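Local coordinates for protein 3,4-dihydroxy-2-butanone 4-phosphate synthase (Acinetobacter baumannii, PDB 6MNZ) that probably catalyses the conversion of D-ribulose 5-phosphate to formate and 3,4-dihydroxy-2-butanone 4-phosphate, a step of riboflavin biosynthesis, with magnesium or manganese as cofactor, at residues 340-346 with 361-366. Residues are numbered along the deposited sequence; the frame is centred on the assembly and turned at random.
Sequences EKMKLLS and VVEYVT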
ATOM      1  N   GLU A 340      27.555  21.639   8.975  1.00 56.68           N
ATOM      2  CA  GLU A 340      28.955  21.231   8.949  1.00 61.29           C
ATOM      3  C   GLU A 340      29.442  20.628  10.258  1.00 65.92           C
ATOM      4  O   GLU A 340      30.405  19.852  10.232  1.00 78.55           O
ATOM      5  CB  GLU A 340      29.856  22.424   8.591  1.00 62.61           C
ATOM      6  CG  GLU A 340      31.269  22.034   8.171  1.00 86.44           C
ATOM      7  CD  GLU A 340      32.160  23.237   7.915  1.00 91.29           C
ATOM      8  OE1 GLU A 340      33.397  23.084   7.983  1.00 83.58           O
ATOM      9  OE2 GLU A 340      31.624  24.337   7.665  1.00 73.36           O
ATOM     10  N   LYS A 341      28.802  20.926  11.386  1.00 64.33           N
ATOM     11  CA  LYS A 341      29.176  20.353  12.672  1.00 62.51           C
ATOM     12  C   LYS A 341      27.911  20.184  13.496  1.00 49.55           C
ATOM     13  O   LYS A 341      27.133  21.133  13.638  1.00 65.07           O
ATOM     14  CB  LYS A 341      30.175  21.251  13.411  1.00 67.93           C
ATOM     15  CG  LYS A 341      31.556  21.323  12.773  1.00 71.29           C
ATOM     16  CD  LYS A 341      32.476  22.253  13.551  1.00 70.35           C
ATOM     17  CE  LYS A 341      33.769  22.522  12.795  1.00 83.34           C
ATOM     18  NZ  LYS A 341      34.639  23.506  13.498  1.00100.36           N
ATOM     19  N   MET A 342      27.704  18.983  14.033  1.00 47.67           N
ATOM     20  CA  MET A 342      26.390  18.551  14.485  1.00 57.44           C
ATOM     21  C   MET A 342      26.432  18.233  15.971  1.00 49.49           C
ATOM     22  O   MET A 342      27.405  17.661  16.471  1.00 53.01           O
ATOM     23  CB  MET A 342      25.897  17.314  13.727  1.00 63.89           C
ATOM     24  CG  MET A 342      25.244  17.618  12.389  1.00 45.20           C
ATOM     25  SD  MET A 342      24.449  16.172  11.661  1.00 48.28           S
ATOM     26  CE  MET A 342      25.852  15.115  11.300  1.00 57.74           C
ATOM     27  N   LYS A 343      25.274  18.384  16.604  1.00 45.30           N
ATOM     28  CA  LYS A 343      24.993  17.802  17.914  1.00 37.34           C
ATOM     29  C   LYS A 343      23.823  16.837  17.750  1.00 41.81           C
ATOM     30  O   LYS A 343      22.670  17.262  17.632  1.00 47.31           O
ATOM     31  CB  LYS A 343      24.691  18.902  18.928  1.00 47.49           C
ATOM     32  CG  LYS A 343      23.871  18.469  20.129  1.00 57.31           C
ATOM     33  CD  LYS A 343      23.820  19.588  21.162  1.00 63.67           C
ATOM     34  CE  LYS A 343      22.568  19.518  22.020  1.00 71.25           C
ATOM     35  NZ  LYS A 343      22.497  20.655  22.980  1.00 47.16           N
ATOM     36  N   LEU A 344      24.134  15.549  17.634  1.00 49.00           N
ATOM     37  CA  LEU A 344      23.132  14.553  17.276  1.00 50.54           C
ATOM     38  C   LEU A 344      22.306  14.176  18.499  1.00 44.33           C
ATOM     39  O   LEU A 344      22.856  13.803  19.541  1.00 45.37           O
ATOM     40  CB  LEU A 344      23.789  13.304  16.692  1.00 57.40           C
ATOM     41  CG  LEU A 344      24.413  13.394  15.299  1.00 56.52           C
ATOM     42  CD1 LEU A 344      24.869  12.014  14.839  1.00 71.69           C
ATOM     43  CD2 LEU A 344      23.449  13.996  14.294  1.00 65.62           C
ATOM     44  N   LEU A 345      20.990  14.111  18.311  1.00 50.31           N
ATOM     45  CA  LEU A 345      20.081  13.589  19.317  1.00 53.17           C
ATOM     46  C   LEU A 345      19.804  12.100  19.137  1.00 46.35           C
ATOM     47  O   LEU A 345      18.804  11.595  19.662  1.00 53.55           O
ATOM     48  CB  LEU A 345      18.767  14.373  19.288  1.00 54.66           C
ATOM     49  CG  LEU A 345      18.914  15.896  19.319  1.00 58.55           C
ATOM     50  CD1 LEU A 345      17.562  16.559  19.530  1.00 60.96           C
ATOM     51  CD2 LEU A 345      19.898  16.323  20.399  1.00 46.36           C
ATOM     52  N   SER A 346      20.674  11.387  18.432  1.00 49.33           N
ATOM     53  CA  SER A 346      20.522   9.958  18.212  1.00 59.43           C
ATOM     54  C   SER A 346      21.428   9.181  19.160  1.00 54.51           C
ATOM     55  O   SER A 346      22.436   9.692  19.653  1.00 54.08           O
ATOM     56  CB  SER A 346      20.848   9.594  16.762  1.00 64.24           C
ATOM     57  OG  SER A 346      19.948  10.222  15.865  1.00 72.06           O
ATOM     58  N   VAL A 361      31.589  15.346  11.310  1.00100.80           N
ATOM     59  CA  VAL A 361      30.563  16.330  11.641  1.00 79.42           C
ATOM     60  C   VAL A 361      30.137  16.269  13.098  1.00 67.98           C
ATOM     61  O   VAL A 361      29.603  17.256  13.619  1.00 68.50           O
ATOM     62  CB  VAL A 361      29.281  16.139  10.809  1.00 82.58           C
ATOM     63  CG1 VAL A 361      28.267  17.198  11.157  1.00 77.40           C
ATOM     64  CG2 VAL A 361      29.563  16.193   9.340  1.00 74.92           C
ATOM     65  N   VAL A 362      30.513  15.215  13.811  1.00 76.56           N
ATOM     66  CA  VAL A 362      29.929  14.885  15.105  1.00 75.54           C
ATOM     67  C   VAL A 362      31.010  15.051  16.164  1.00 77.48           C
ATOM     68  O   VAL A 362      32.069  14.417  16.087  1.00 64.48           O
ATOM     69  CB  VAL A 362      29.342  13.466  15.118  1.00 61.51           C
ATOM     70  CG1 VAL A 362      28.503  13.249  16.367  1.00 55.05           C
ATOM     71  CG2 VAL A 362      28.507  13.229  13.867  1.00 61.74           C
ATOM     72  N   GLU A 363      30.735  15.897  17.159  1.00 70.14           N
ATOM     73  CA  GLU A 363      31.494  15.911  18.401  1.00 79.01           C
ATOM     74  C   GLU A 363      30.674  15.493  19.609  1.00 82.05           C
ATOM     75  O   GLU A 363      31.251  15.048  20.605  1.00 98.43           O
ATOM     76  CB  GLU A 363      32.066  17.311  18.664  1.00 80.96           C
ATOM     77  CG  GLU A 363      33.108  17.752  17.654  1.00 94.01           C
ATOM     78  CD  GLU A 363      32.494  18.341  16.397  1.00 93.38           C
ATOM     79  OE1 GLU A 363      31.255  18.491  16.348  1.00 68.80           O
ATOM     80  OE2 GLU A 363      33.253  18.672  15.463  1.00 92.57           O
ATOM     81  N   TYR A 364      29.349  15.555  19.511  1.00 67.31           N
ATOM     82  CA  TYR A 364      28.468  15.504  20.674  1.00 59.76           C
ATOM     83  C   TYR A 364      27.218  14.763  20.221  1.00 68.82           C
ATOM     84  O   TYR A 364      26.458  15.279  19.397  1.00 69.34           O
ATOM     85  CB  TYR A 364      28.147  16.915  21.162  1.00 60.72           C
ATOM     86  CG  TYR A 364      27.299  17.018  22.413  1.00 60.65           C
ATOM     87  CD1 TYR A 364      27.350  16.034  23.393  1.00 70.20           C
ATOM     88  CD2 TYR A 364      26.710  18.232  22.749  1.00 56.53           C
ATOM     89  CE1 TYR A 364      26.731  16.214  24.620  1.00 78.46           C
ATOM     90  CE2 TYR A 364      26.061  18.408  23.951  1.00 61.11           C
ATOM     91  CZ  TYR A 364      26.033  17.378  24.864  1.00 81.96           C
ATOM     92  OH  TYR A 364      25.304  17.518  26.022  1.00101.52           O
ATOM     93  N   VAL A 365      27.012  13.557  20.742  1.00 68.33           N
ATOM     94  CA  VAL A 365      25.719  12.892  20.667  1.00 58.02           C
ATOM     95  C   VAL A 365      25.012  13.101  21.996  1.00 54.38           C
ATOM     96  O   VAL A 365      25.584  12.841  23.063  1.00 59.66           O
ATOM     97  CB  VAL A 365      25.874  11.396  20.344  1.00 52.08           C
ATOM     98  CG1 VAL A 365      26.265  11.201  18.882  1.00 56.50           C
ATOM     99  CG2 VAL A 365      26.905  10.742  21.252  1.00 55.39           C
ATOM    100  N   THR A 366      23.766  13.551  21.935  1.00 53.90           N
ATOM    101  CA  THR A 366      23.036  13.941  23.129  1.00 56.07           C
ATOM    102  C   THR A 366      22.357  12.722  23.741  1.00 61.68           C
ATOM    103  O   THR A 366      22.055  11.744  23.055  1.00 59.31           O
ATOM    104  CB  THR A 366      22.014  15.028  22.793  1.00 75.43           C
ATOM    105  OG1 THR A 366      22.653  16.057  22.024  1.00 71.57           O
ATOM    106  CG2 THR A 366      21.434  15.646  24.060  1.00 70.43           C
TER
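Met342 and Leu344 meet Val362 on the packed face of this strand pair. Leu344 crosses Val362 at about a right angle and sets CD1 4.0 Å from Val362 CG2, while the Met342 chain, bent at its last torsion (chi3 -67°), turns its CE methyl toward the same valine. Val250 and Leu354 pack on Met342 as well, and Leu349 touches Leu344. Three backbone bonds join the segments. Met342 N reaches Val361 O at 2.6 Å, and Leu344 N reaches Tyr364 O at 2.9 Å. The third, Thr366 N to Leu344 O at 2.6 Å, is nearly straight (N-H...O angle 170°). They belong to a parallel pairing at the border of the mixed sheet in the GTP cyclohydrolase II-like part of the chain, where 342-344 lies between strand 248-253 and 362-365, the outermost strand within this chain. The edge strand turns a corner at Glu363, between the bridges Met342-Val362 and Leu344-Val365. The other face is looser and more open to solvent. There Lys343, its chain stretched out from a CG that stands opposite the backbone nitrogen (chi1 157°), runs alongside Tyr364, and its CD lies obliquely 3.6 Å from ring atom CD2. At the end of the pairing Leu345 lies side by side with Thr366, its CD2 near the hydroxyl. Exposed Lys341 and Glu363 would carry opposite charges, but Lys341 NZ stays 5.4 Å from Glu363 OE2, too far for a salt bridge.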